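Local coordinates for protein transcriptional regulator, TetR family (Cytophaga hutchinsonii, PDB 3EUP) that probably binds DNA through an N-terminal helix-turn-helix domain and so regulates transcription, as other TetR-family regulators do, at residues D10-F15 against T41-G46; Q14-S19 against E56-A61; P22-K27 against T35-A40; G68-V73 against S92-D97. All coordinates share one frame; numbering follows the deposited sequence.

Contact 1: D10-F15 against T41-G46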
loop_
_atom_site.group_PDB
_atom_site.type_symbol
_atom_site.label_atom_id
_atom_site.label_comp_id
_atom_site.label_asym_id
_atom_site.label_seq_id
_atom_site.Cartn_x
_atom_site.Cartn_y
_atom_site.Cartn_z
ATOM N N ASP A 10 18.023 21.477 -19.262
ATOM C CA ASP A 10 16.801 21.351 -18.445
ATOM C C ASP A 10 15.651 20.702 -19.204
ATOM O O ASP A 10 14.861 19.966 -18.627
ATOM C CB ASP A 10 16.330 22.721 -17.964
ATOM C CG ASP A 10 17.293 23.367 -16.970
ATOM O OD1 ASP A 10 18.050 22.665 -16.276
ATOM O OD2 ASP A 10 17.277 24.601 -16.882
ATOM N N ARG A 11 15.539 20.998 -20.495
ATOM C CA ARG A 11 14.455 20.417 -21.273
ATOM C C ARG A 11 14.668 18.925 -21.511
ATOM O O ARG A 11 13.713 18.132 -21.448
ATOM C CB ARG A 11 14.263 21.156 -22.598
ATOM C CG ARG A 11 13.665 22.524 -22.433
ATOM C CD ARG A 11 13.529 23.239 -23.798
ATOM N NE ARG A 11 14.850 23.388 -24.364
ATOM C CZ ARG A 11 15.163 23.389 -25.659
ATOM N NH1 ARG A 11 14.247 23.268 -26.605
ATOM N NH2 ARG A 11 16.439 23.523 -26.004
ATOM N N THR A 12 15.910 18.539 -21.778
ATOM C CA THR A 12 16.199 17.139 -22.008
ATOM C C THR A 12 15.979 16.363 -20.716
ATOM O O THR A 12 15.354 15.276 -20.708
ATOM C CB THR A 12 17.627 16.951 -22.537
ATOM O OG1 THR A 12 17.779 17.730 -23.717
ATOM C CG2 THR A 12 17.873 15.500 -22.875
ATOM N N ARG A 13 16.453 16.953 -19.616
ATOM C CA ARG A 13 16.263 16.408 -18.283
ATOM C C ARG A 13 14.789 16.191 -17.957
ATOM O O ARG A 13 14.404 15.127 -17.473
ATOM C CB ARG A 13 16.913 17.331 -17.248
ATOM C CG ARG A 13 16.776 16.839 -15.819
ATOM C CD ARG A 13 17.640 17.642 -14.857
ATOM N NE ARG A 13 17.543 17.083 -13.532
ATOM C CZ ARG A 13 16.491 17.228 -12.736
ATOM N NH1 ARG A 13 15.447 17.967 -13.103
ATOM N NH2 ARG A 13 16.492 16.643 -11.550
ATOM N N GLN A 14 13.968 17.183 -18.246
ATOM C CA GLN A 14 12.538 17.089 -17.996
ATOM C C GLN A 14 11.836 16.049 -18.882
ATOM O O GLN A 14 10.967 15.310 -18.421
ATOM C CB GLN A 14 11.879 18.472 -18.173
ATOM C CG GLN A 14 10.404 18.506 -17.816
ATOM C CD GLN A 14 10.126 18.118 -16.370
ATOM O OE1 GLN A 14 10.969 18.300 -15.474
ATOM N NE2 GLN A 14 8.926 17.566 -16.130
ATOM N N PHE A 15 12.220 15.982 -20.145
ATOM C CA PHE A 15 11.740 14.926 -21.017
ATOM C C PHE A 15 12.098 13.531 -20.481
ATOM O O PHE A 15 11.284 12.611 -20.576
ATOM C CB PHE A 15 12.294 15.086 -22.447
ATOM C CG PHE A 15 12.015 13.897 -23.328
ATOM C CD1 PHE A 15 10.783 13.767 -23.978
ATOM C CD2 PHE A 15 12.976 12.900 -23.498
ATOM C CE1 PHE A 15 10.502 12.632 -24.773
ATOM C CE2 PHE A 15 12.709 11.777 -24.295
ATOM C CZ PHE A 15 11.460 11.639 -24.931
ATOM N N THR A 41 12.710 6.619 -23.497
ATOM C CA THR A 41 13.132 7.948 -23.901
ATOM C C THR A 41 13.471 8.032 -25.405
ATOM O O THR A 41 13.527 9.122 -25.973
ATOM C CB THR A 41 14.387 8.384 -23.087
ATOM O OG1 THR A 41 15.506 7.535 -23.426
ATOM C CG2 THR A 41 14.108 8.339 -21.573
ATOM N N ASN A 42 13.724 6.885 -26.036
ATOM C CA ASN A 42 14.399 6.808 -27.343
ATOM C C ASN A 42 15.730 7.592 -27.380
ATOM O O ASN A 42 16.049 8.190 -28.395
ATOM C CB ASN A 42 13.480 7.282 -28.505
ATOM C CG ASN A 42 13.924 6.736 -29.867
ATOM O OD1 ASN A 42 14.368 5.608 -29.948
ATOM N ND2 ASN A 42 13.816 7.544 -30.937
ATOM N N LEU A 43 16.465 7.610 -26.270
ATOM C CA LEU A 43 17.747 8.305 -26.170
ATOM C C LEU A 43 18.813 7.331 -25.789
ATOM O O LEU A 43 18.525 6.308 -25.186
ATOM C CB LEU A 43 17.730 9.381 -25.077
ATOM C CG LEU A 43 16.733 10.519 -25.229
ATOM C CD1 LEU A 43 16.943 11.571 -24.149
ATOM C CD2 LEU A 43 16.861 11.132 -26.563
ATOM N N THR A 44 20.058 7.675 -26.072
ATOM C CA THR A 44 21.176 6.797 -25.711
ATOM C C THR A 44 21.472 6.871 -24.227
ATOM O O THR A 44 21.128 7.838 -23.560
ATOM C CB THR A 44 22.439 7.176 -26.445
ATOM O OG1 THR A 44 22.772 8.525 -26.126
ATOM C CG2 THR A 44 22.209 7.101 -27.954
ATOM N N LYS A 45 22.131 5.833 -23.722
ATOM C CA LYS A 45 22.642 5.818 -22.360
ATOM C C LYS A 45 23.437 7.077 -22.053
ATOM O O LYS A 45 23.403 7.584 -20.935
ATOM C CB LYS A 45 23.538 4.601 -22.171
ATOM C CG LYS A 45 24.226 4.555 -20.808
ATOM C CD LYS A 45 25.006 3.254 -20.565
ATOM C CE LYS A 45 26.263 3.518 -19.720
ATOM N NZ LYS A 45 26.797 2.298 -19.034
ATOM N N GLY A 46 24.188 7.541 -23.044
ATOM C CA GLY A 46 24.969 8.766 -22.947
ATOM C C GLY A 46 24.157 10.024 -22.724
ATOM O O GLY A 46 24.556 10.874 -21.932
#
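F15 turns the edge of its ring to the 41-46 segment, with the carbonyl oxygen of T41 near the ring plane. That oxygen sits 3.2 Å from F15 CE2 and 3.4 Å from F15 CZ, straddling two ring carbons. L43 meets the same rim: its CD1 comes within 4.2 Å of F15 CD2. Over one face lies the hydroxyl oxygen of S19, one turn further along helix 10-31, displaced toward the rim. With CG anti to the backbone N (chi1 170°), the ring swings out from its helix to reach T41. T12 adds its methyl, CG2, 4.2 Å from L43 CD1, so this leucine branch meets both T12 and F15.

The 41-46 segment spans the turn between helix 34-41 and helix 45-48, consistent with the helix-turn-helix of this family. N42 leaves helical geometry with a positive phi. T41 OG1 accepts from L43 N at 3.0 Å, with a bent N-H...O angle of 139°, which makes an ST turn, and it also bonds to L37 O. T44 caps the next helix through its bond to S47 N.

Between the segments the contact is apolar, apart from the carbonyl of T41 facing the ring edge, where the slightly positive C-H groups probably make a weakly favourable neighbour. The turn's own polar bonds shape it, and helix 10-31 supplies a hydrocarbon surface.

Contact 2: Q14-S19 against E56-A61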
loop_
_atom_site.group_PDB
_atom_site.type_symbol
_atom_site.label_atom_id
_atom_site.label_comp_id
_atom_site.label_asym_id
_atom_site.label_seq_id
_atom_site.Cartn_x
_atom_site.Cartn_y
_atom_site.Cartn_z
ATOM N N GLN A 14 13.968 17.183 -18.246
ATOM C CA GLN A 14 12.538 17.089 -17.996
ATOM C C GLN A 14 11.836 16.049 -18.882
ATOM O O GLN A 14 10.967 15.310 -18.421
ATOM C CB GLN A 14 11.879 18.472 -18.173
ATOM C CG GLN A 14 10.404 18.506 -17.816
ATOM C CD GLN A 14 10.126 18.118 -16.370
ATOM O OE1 GLN A 14 10.969 18.300 -15.474
ATOM N NE2 GLN A 14 8.926 17.566 -16.130
ATOM N N PHE A 15 12.220 15.982 -20.145
ATOM C CA PHE A 15 11.740 14.926 -21.017
ATOM C C PHE A 15 12.098 13.531 -20.481
ATOM O O PHE A 15 11.284 12.611 -20.576
ATOM C CB PHE A 15 12.294 15.086 -22.447
ATOM C CG PHE A 15 12.015 13.897 -23.328
ATOM C CD1 PHE A 15 10.783 13.767 -23.978
ATOM C CD2 PHE A 15 12.976 12.900 -23.498
ATOM C CE1 PHE A 15 10.502 12.632 -24.773
ATOM C CE2 PHE A 15 12.709 11.777 -24.295
ATOM C CZ PHE A 15 11.460 11.639 -24.931
ATOM N N ILE A 16 13.326 13.369 -19.970
ATOM C CA ILE A 16 13.722 12.109 -19.418
ATOM C C ILE A 16 12.790 11.772 -18.259
ATOM O O ILE A 16 12.328 10.646 -18.156
ATOM C CB ILE A 16 15.191 12.056 -18.862
ATOM C CG1 ILE A 16 16.248 12.327 -19.917
ATOM C CG2 ILE A 16 15.451 10.691 -18.265
ATOM C CD1 ILE A 16 16.079 11.530 -21.089
ATOM N N ILE A 17 12.543 12.745 -17.381
ATOM C CA ILE A 17 11.719 12.515 -16.177
ATOM C C ILE A 17 10.329 12.086 -16.605
ATOM O O ILE A 17 9.810 11.045 -16.156
ATOM C CB ILE A 17 11.650 13.747 -15.273
ATOM C CG1 ILE A 17 13.020 14.014 -14.627
ATOM C CG2 ILE A 17 10.609 13.535 -14.163
ATOM C CD1 ILE A 17 13.192 15.439 -14.016
ATOM N N GLU A 18 9.757 12.855 -17.526
ATOM C CA GLU A 18 8.396 12.616 -18.025
ATOM C C GLU A 18 8.233 11.249 -18.675
ATOM O O GLU A 18 7.232 10.597 -18.464
ATOM C CB GLU A 18 7.982 13.736 -18.997
ATOM C CG GLU A 18 7.723 14.994 -18.219
ATOM C CD GLU A 18 7.479 16.204 -19.033
ATOM O OE1 GLU A 18 7.280 16.087 -20.286
ATOM O OE2 GLU A 18 7.482 17.278 -18.375
ATOM N N SER A 19 9.235 10.820 -19.438
ATOM C CA SER A 19 9.170 9.582 -20.204
ATOM C C SER A 19 9.347 8.383 -19.320
ATOM O O SER A 19 8.788 7.315 -19.598
ATOM C CB SER A 19 10.304 9.528 -21.232
ATOM O OG SER A 19 10.132 10.549 -22.168
ATOM N N GLU A 56 19.486 5.878 -9.918
ATOM C CA GLU A 56 18.859 6.281 -8.671
ATOM C C GLU A 56 18.457 7.747 -8.687
ATOM O O GLU A 56 17.393 8.074 -8.202
ATOM C CB GLU A 56 19.756 5.966 -7.449
ATOM C CG GLU A 56 19.514 6.882 -6.256
ATOM C CD GLU A 56 20.201 6.432 -4.961
ATOM O OE1 GLU A 56 20.816 5.319 -4.950
ATOM O OE2 GLU A 56 20.067 7.184 -3.947
ATOM N N ALA A 57 19.307 8.618 -9.218
ATOM C CA ALA A 57 18.973 10.027 -9.402
ATOM C C ALA A 57 17.738 10.180 -10.322
ATOM O O ALA A 57 16.887 11.022 -10.069
ATOM C CB ALA A 57 20.158 10.821 -9.979
ATOM N N VAL A 58 17.633 9.337 -11.346
ATOM C CA VAL A 58 16.450 9.352 -12.218
ATOM C C VAL A 58 15.192 8.906 -11.444
ATOM O O VAL A 58 14.155 9.525 -11.569
ATOM C CB VAL A 58 16.608 8.465 -13.479
ATOM C CG1 VAL A 58 15.411 8.687 -14.403
ATOM C CG2 VAL A 58 17.967 8.723 -14.180
ATOM N N ALA A 59 15.317 7.864 -10.621
ATOM C CA ALA A 59 14.191 7.344 -9.794
ATOM C C ALA A 59 13.671 8.380 -8.816
ATOM O O ALA A 59 12.464 8.538 -8.668
ATOM C CB ALA A 59 14.597 6.103 -9.057
ATOM N N ILE A 60 14.586 9.129 -8.208
ATOM C CA ILE A 60 14.230 10.184 -7.268
ATOM C C ILE A 60 13.464 11.322 -7.947
ATOM O O ILE A 60 12.430 11.745 -7.445
ATOM C CB ILE A 60 15.442 10.696 -6.504
ATOM C CG1 ILE A 60 15.987 9.580 -5.554
ATOM C CG2 ILE A 60 15.089 12.051 -5.757
ATOM C CD1 ILE A 60 17.348 9.933 -4.981
ATOM N N ALA A 61 13.970 11.794 -9.087
ATOM C CA ALA A 61 13.287 12.800 -9.886
ATOM C C ALA A 61 11.922 12.280 -10.366
ATOM O O ALA A 61 10.928 13.038 -10.350
ATOM C CB ALA A 61 14.181 13.223 -11.112
#
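I17 and A61 bring two helices together, their CA atoms 6.5 Å apart, one on helix 10-31 and the other near the start of the long helix 55-78. A61 has only a methyl to offer, and I17 lays its longer branch against it: I17 CD1 is 3.8 Å from A61 CB, and CG1 of the same isoleucine is equally near. That branch runs anti to the carbonyl carbon (chi1 -69°) and continues extended, while the other methyl, I17 CG2, drops to 3.9 Å from A61 O. A turn earlier on the second helix, V58 CG1 meets I16 CG2 at 4.4 Å, a looser touch, since the outer end of I16 leads away and packs on T41 and L43. V58 is also packed by F24, T20 and F52, and Y65 rests on I17. The contact packs the start of helix 55-78 against the first helix of the probable DNA-binding domain.

Two side chains of 14-19 bond within their own helix. Q14 NE2 donates to E18 OE2 at 2.7 Å in a nearly straight bond (167°), the carboxylate oxygen lying in the amide plane of Q14 and receiving the bond on its anti side. S19 OG gives its proton to F15 O at 2.8 Å, while S19 N reaches that oxygen from the opposite face.

What joins the two segments is almost wholly apolar: four buried side chains, closely packed at I17-A61 and more loosely at I16-V58, with the small A61 letting the helix backbones approach. Shape and burial, rather than directed bonds, fix how these helices lie.

Contact 3: P22-K27 against T35-A40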
loop_
_atom_site.group_PDB
_atom_site.type_symbol
_atom_site.label_atom_id
_atom_site.label_comp_id
_atom_site.label_asym_id
_atom_site.label_seq_id
_atom_site.Cartn_x
_atom_site.Cartn_y
_atom_site.Cartn_z
ATOM N N PRO A 22 6.546 6.883 -15.650
ATOM C CA PRO A 22 5.563 5.775 -15.671
ATOM C C PRO A 22 6.224 4.404 -15.558
ATOM O O PRO A 22 5.632 3.469 -15.005
ATOM C CB PRO A 22 4.909 5.917 -17.055
ATOM C CG PRO A 22 5.164 7.307 -17.450
ATOM C CD PRO A 22 6.474 7.685 -16.878
ATOM N N VAL A 23 7.447 4.267 -16.069
ATOM C CA VAL A 23 8.162 3.008 -15.950
ATOM C C VAL A 23 8.596 2.836 -14.493
ATOM O O VAL A 23 8.452 1.740 -13.927
ATOM C CB VAL A 23 9.430 2.925 -16.840
ATOM C CG1 VAL A 23 10.016 1.551 -16.761
ATOM C CG2 VAL A 23 9.103 3.283 -18.321
ATOM N N PHE A 24 9.173 3.860 -13.866
ATOM C CA PHE A 24 9.562 3.654 -12.460
ATOM C C PHE A 24 8.336 3.358 -11.600
ATOM O O PHE A 24 8.399 2.533 -10.698
ATOM C CB PHE A 24 10.318 4.829 -11.864
ATOM C CG PHE A 24 11.736 4.911 -12.307
ATOM C CD1 PHE A 24 12.685 3.981 -11.859
ATOM C CD2 PHE A 24 12.117 5.872 -13.217
ATOM C CE1 PHE A 24 14.027 4.049 -12.285
ATOM C CE2 PHE A 24 13.454 5.947 -13.674
ATOM C CZ PHE A 24 14.400 5.044 -13.201
ATOM N N ASN A 25 7.231 4.038 -11.861
ATOM C CA ASN A 25 6.028 3.888 -11.034
ATOM C C ASN A 25 5.451 2.476 -11.104
ATOM O O ASN A 25 4.855 2.023 -10.137
ATOM C CB ASN A 25 4.960 4.920 -11.374
ATOM C CG ASN A 25 3.939 5.091 -10.275
ATOM O OD1 ASN A 25 4.269 5.082 -9.082
ATOM N ND2 ASN A 25 2.691 5.235 -10.664
ATOM N N VAL A 26 5.689 1.788 -12.211
ATOM C CA VAL A 26 5.182 0.430 -12.463
ATOM C C VAL A 26 6.182 -0.660 -12.080
ATOM O O VAL A 26 5.847 -1.596 -11.351
ATOM C CB VAL A 26 4.788 0.287 -13.955
ATOM C CG1 VAL A 26 4.599 -1.219 -14.373
ATOM C CG2 VAL A 26 3.525 1.054 -14.198
ATOM N N LYS A 27 7.422 -0.507 -12.524
ATOM C CA LYS A 27 8.447 -1.538 -12.359
ATOM C C LYS A 27 9.325 -1.352 -11.121
ATOM O O LYS A 27 10.026 -2.287 -10.702
ATOM C CB LYS A 27 9.342 -1.575 -13.592
ATOM C CG LYS A 27 8.607 -1.915 -14.869
ATOM C CD LYS A 27 9.620 -2.239 -15.985
ATOM C CE LYS A 27 9.014 -3.080 -17.098
ATOM N NZ LYS A 27 10.041 -3.428 -18.120
ATOM N N THR A 35 17.732 -0.620 -20.529
ATOM C CA THR A 35 17.034 -0.704 -21.807
ATOM C C THR A 35 15.565 -0.286 -21.669
ATOM O O THR A 35 14.950 0.162 -22.633
ATOM C CB THR A 35 17.138 -2.086 -22.432
ATOM O OG1 THR A 35 16.290 -2.983 -21.718
ATOM C CG2 THR A 35 18.547 -2.589 -22.362
ATOM N N ASP A 36 14.998 -0.415 -20.476
ATOM C CA ASP A 36 13.690 0.173 -20.205
ATOM C C ASP A 36 13.806 1.691 -20.403
ATOM O O ASP A 36 12.942 2.293 -21.007
ATOM C CB ASP A 36 13.210 -0.110 -18.763
ATOM C CG ASP A 36 12.900 -1.587 -18.495
ATOM O OD1 ASP A 36 12.376 -2.291 -19.403
ATOM O OD2 ASP A 36 13.173 -2.043 -17.358
ATOM N N LEU A 37 14.894 2.293 -19.919
ATOM C CA LEU A 37 15.050 3.751 -19.952
ATOM C C LEU A 37 15.337 4.307 -21.355
ATOM O O LEU A 37 14.748 5.324 -21.755
ATOM C CB LEU A 37 16.162 4.204 -18.989
ATOM C CG LEU A 37 15.979 3.990 -17.481
ATOM C CD1 LEU A 37 17.152 4.662 -16.711
ATOM C CD2 LEU A 37 14.635 4.517 -17.017
ATOM N N THR A 38 16.253 3.655 -22.078
ATOM C CA THR A 38 16.574 4.033 -23.435
ATOM C C THR A 38 15.384 3.757 -24.365
ATOM O O THR A 38 15.185 4.511 -25.301
ATOM C CB THR A 38 17.863 3.346 -23.970
ATOM O OG1 THR A 38 17.676 1.928 -24.027
ATOM C CG2 THR A 38 19.051 3.650 -23.100
ATOM N N GLU A 39 14.590 2.706 -24.119
ATOM C CA GLU A 39 13.379 2.496 -24.922
ATOM C C GLU A 39 12.331 3.563 -24.637
ATOM O O GLU A 39 11.750 4.116 -25.552
ATOM C CB GLU A 39 12.732 1.134 -24.699
ATOM C CG GLU A 39 13.472 -0.061 -25.298
ATOM C CD GLU A 39 12.707 -1.397 -25.075
ATOM O OE1 GLU A 39 11.538 -1.355 -24.577
ATOM O OE2 GLU A 39 13.260 -2.473 -25.430
ATOM N N ALA A 40 12.095 3.849 -23.369
ATOM C CA ALA A 40 11.091 4.862 -22.947
ATOM C C ALA A 40 11.427 6.272 -23.477
ATOM O O ALA A 40 10.534 6.997 -23.890
ATOM C CB ALA A 40 10.961 4.886 -21.426
#
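K27 and D36 form the salt bridge of this contact, with K27 NZ 2.9 Å from D36 OD1. The ammonium comes from well above the carboxylate plane, 51° out of it, at the end of a lysine chain extended beyond CG. The two side chains approach from opposite directions, and K27 CD also passes 3.8 Å from D36 OD2. That second oxygen accepts from S33 N just ahead of helix 34-41, so the carboxylate also ties down the helix start. With the D36 carboxylate replaced by the methyl of an alanine, the K27 ammonium is likely to lose its mate and the S33 amide its acceptor.

These helices correspond to the first two of the DNA-binding domain in TetR-family proteins, with helix 34-41 probably the leading helix of the helix-turn-helix. Their local axes run roughly antiparallel, at 144°, with a closest approach of 10.9 Å.

Next to the charged pair V23 splits its methyls between partners: CG1 lies 4.1 Å from D36 CB and CG2 4.0 Å from A40 CB. Deeper still, F24 and L37 meet at about a right angle, L37 CD2 resting 3.8 Å from F24 CE2. F24 also touches V58, A59 and A62 of helix 55-78.

Contact 4: G68-V73 against S92-D97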
loop_
_atom_site.group_PDB
_atom_site.type_symbol
_atom_site.label_atom_id
_atom_site.label_comp_id
_atom_site.label_asym_id
_atom_site.label_seq_id
_atom_site.Cartn_x
_atom_site.Cartn_y
_atom_site.Cartn_z
ATOM N N GLY A 68 4.401 14.936 -7.426
ATOM C CA GLY A 68 4.081 16.334 -7.738
ATOM C C GLY A 68 2.804 16.414 -8.594
ATOM O O GLY A 68 1.978 17.339 -8.451
ATOM N N HIS A 69 2.640 15.439 -9.489
ATOM C CA HIS A 69 1.443 15.375 -10.302
ATOM C C HIS A 69 0.202 15.085 -9.462
ATOM O O HIS A 69 -0.852 15.727 -9.671
ATOM C CB HIS A 69 1.565 14.323 -11.379
ATOM C CG HIS A 69 0.425 14.329 -12.336
ATOM N ND1 HIS A 69 -0.652 13.475 -12.218
ATOM C CD2 HIS A 69 0.160 15.122 -13.398
ATOM C CE1 HIS A 69 -1.517 13.727 -13.183
ATOM N NE2 HIS A 69 -1.049 14.722 -13.912
ATOM N N VAL A 70 0.299 14.151 -8.509
ATOM C CA VAL A 70 -0.855 13.867 -7.662
ATOM C C VAL A 70 -1.193 15.124 -6.844
ATOM O O VAL A 70 -2.351 15.478 -6.714
ATOM C CB VAL A 70 -0.635 12.672 -6.694
ATOM C CG1 VAL A 70 -1.829 12.552 -5.706
ATOM C CG2 VAL A 70 -0.435 11.379 -7.458
ATOM N N LYS A 71 -0.165 15.777 -6.303
ATOM C CA LYS A 71 -0.335 17.000 -5.523
ATOM C C LYS A 71 -1.058 18.079 -6.302
ATOM O O LYS A 71 -1.995 18.702 -5.775
ATOM C CB LYS A 71 1.006 17.531 -5.046
ATOM C CG LYS A 71 1.488 16.855 -3.769
ATOM C CD LYS A 71 2.991 16.971 -3.588
ATOM C CE LYS A 71 3.506 18.328 -3.363
ATOM N NZ LYS A 71 4.974 18.195 -3.039
ATOM N N SER A 72 -0.629 18.284 -7.548
ATOM C CA SER A 72 -1.209 19.304 -8.421
ATOM C C SER A 72 -2.667 19.031 -8.764
ATOM O O SER A 72 -3.460 19.956 -8.818
ATOM C CB SER A 72 -0.354 19.483 -9.676
ATOM O OG SER A 72 0.895 19.965 -9.271
ATOM N N VAL A 73 -3.024 17.776 -8.959
ATOM C CA VAL A 73 -4.413 17.411 -9.209
ATOM C C VAL A 73 -5.232 17.696 -7.987
ATOM O O VAL A 73 -6.269 18.356 -8.081
ATOM C CB VAL A 73 -4.582 15.948 -9.614
ATOM C CG1 VAL A 73 -6.037 15.554 -9.623
ATOM C CG2 VAL A 73 -3.967 15.694 -10.998
ATOM N N SER A 92 -11.969 10.280 -4.151
ATOM C CA SER A 92 -12.640 9.359 -5.043
ATOM C C SER A 92 -12.669 9.826 -6.513
ATOM O O SER A 92 -12.449 9.032 -7.437
ATOM C CB SER A 92 -14.071 9.101 -4.608
ATOM O OG SER A 92 -14.599 8.168 -5.505
ATOM N N SER A 93 -12.919 11.106 -6.744
ATOM C CA SER A 93 -13.012 11.535 -8.118
ATOM C C SER A 93 -11.584 11.576 -8.686
ATOM O O SER A 93 -11.368 11.177 -9.825
ATOM C CB SER A 93 -13.771 12.862 -8.259
ATOM O OG SER A 93 -12.889 13.936 -8.069
ATOM N N MET A 94 -10.604 11.971 -7.878
ATOM C CA MET A 94 -9.237 11.997 -8.367
ATOM C C MET A 94 -8.755 10.611 -8.817
ATOM O O MET A 94 -8.109 10.490 -9.874
ATOM C CB MET A 94 -8.318 12.605 -7.320
ATOM C CG MET A 94 -6.891 12.789 -7.782
ATOM S SD MET A 94 -5.835 13.511 -6.462
ATOM C CE MET A 94 -7.077 14.271 -5.308
ATOM N N TYR A 95 -9.081 9.562 -8.049
ATOM C CA TYR A 95 -8.564 8.223 -8.348
ATOM C C TYR A 95 -9.432 7.454 -9.342
ATOM O O TYR A 95 -8.905 6.689 -10.133
ATOM C CB TYR A 95 -8.384 7.370 -7.073
ATOM C CG TYR A 95 -7.792 5.981 -7.344
ATOM C CD1 TYR A 95 -6.456 5.832 -7.656
ATOM C CD2 TYR A 95 -8.595 4.844 -7.328
ATOM C CE1 TYR A 95 -5.902 4.577 -7.900
ATOM C CE2 TYR A 95 -8.076 3.589 -7.609
ATOM C CZ TYR A 95 -6.736 3.460 -7.877
ATOM O OH TYR A 95 -6.178 2.241 -8.140
ATOM N N ASN A 96 -10.750 7.624 -9.288
ATOM C CA ASN A 96 -11.646 6.846 -10.147
ATOM C C ASN A 96 -12.062 7.490 -11.481
ATOM O O ASN A 96 -12.497 6.768 -12.375
ATOM C CB ASN A 96 -12.943 6.477 -9.394
ATOM C CG ASN A 96 -12.680 5.665 -8.106
ATOM O OD1 ASN A 96 -12.904 6.135 -6.957
ATOM N ND2 ASN A 96 -12.224 4.442 -8.301
ATOM N N ASP A 97 -12.005 8.822 -11.611
ATOM C CA ASP A 97 -12.561 9.470 -12.832
ATOM C C ASP A 97 -11.749 9.128 -14.060
ATOM O O ASP A 97 -10.550 8.890 -13.951
ATOM C CB ASP A 97 -12.647 11.002 -12.698
ATOM C CG ASP A 97 -13.823 11.475 -11.817
ATOM O OD1 ASP A 97 -14.668 10.659 -11.389
ATOM O OD2 ASP A 97 -13.897 12.684 -11.544
#
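V73 and M94 lie where two helices draw together, their CA atoms 7.3 Å apart. The first segment belongs to helix 55-78, which in TetR-family proteins leads from the DNA-binding domain into the larger C-terminal domain, and the second takes in nearly all of the short helix 91-96, in the C-terminal domain itself.

M94 makes the whole contact from its side. Its chain runs out straight, with CG anti to the backbone N (chi1 -175°) and the next bond extended too, which carries the sulfur across to helix 55-78. There M94 SD lies 3.8 Å from V73 CG1 and 4.2 Å from V70 CG1, the V70 side chain crossing it at about a right angle. The same sulfur is 4.0 Å from V70 O. F103, on a loop, touches both V70 and M94, and P104 touches V70, so this buried contact continues into that loop.

At its end the methionine bends sharply: the last torsion is -19°, close to eclipsed, which suggests some strain. The tightest spot is one carbon pair, V73 CG1 against M94 CG, at 3.4 Å, nearer than usual for van der Waals contact.

In the fold
Contacts 1, 2 and 3 form one continuous block. All three use helix 10-31, their centres are about 9 to 13 Å apart, and they touch one another. Contact 1 brings in the turn of the helix-turn-helix, contact 3 its first helix, and contact 2 the start of helix 55-78. In sequence, the segments of contact 3 fall between those of contact 1 and likewise between those of contact 2. Contact 4 comes later in the chain, its centre about 20 Å from that of contact 2 and about 26 Å from that of contact 1. It shares helix 55-78 with contact 2, so this helix physically links the probable DNA-reading part to the C-terminal domain.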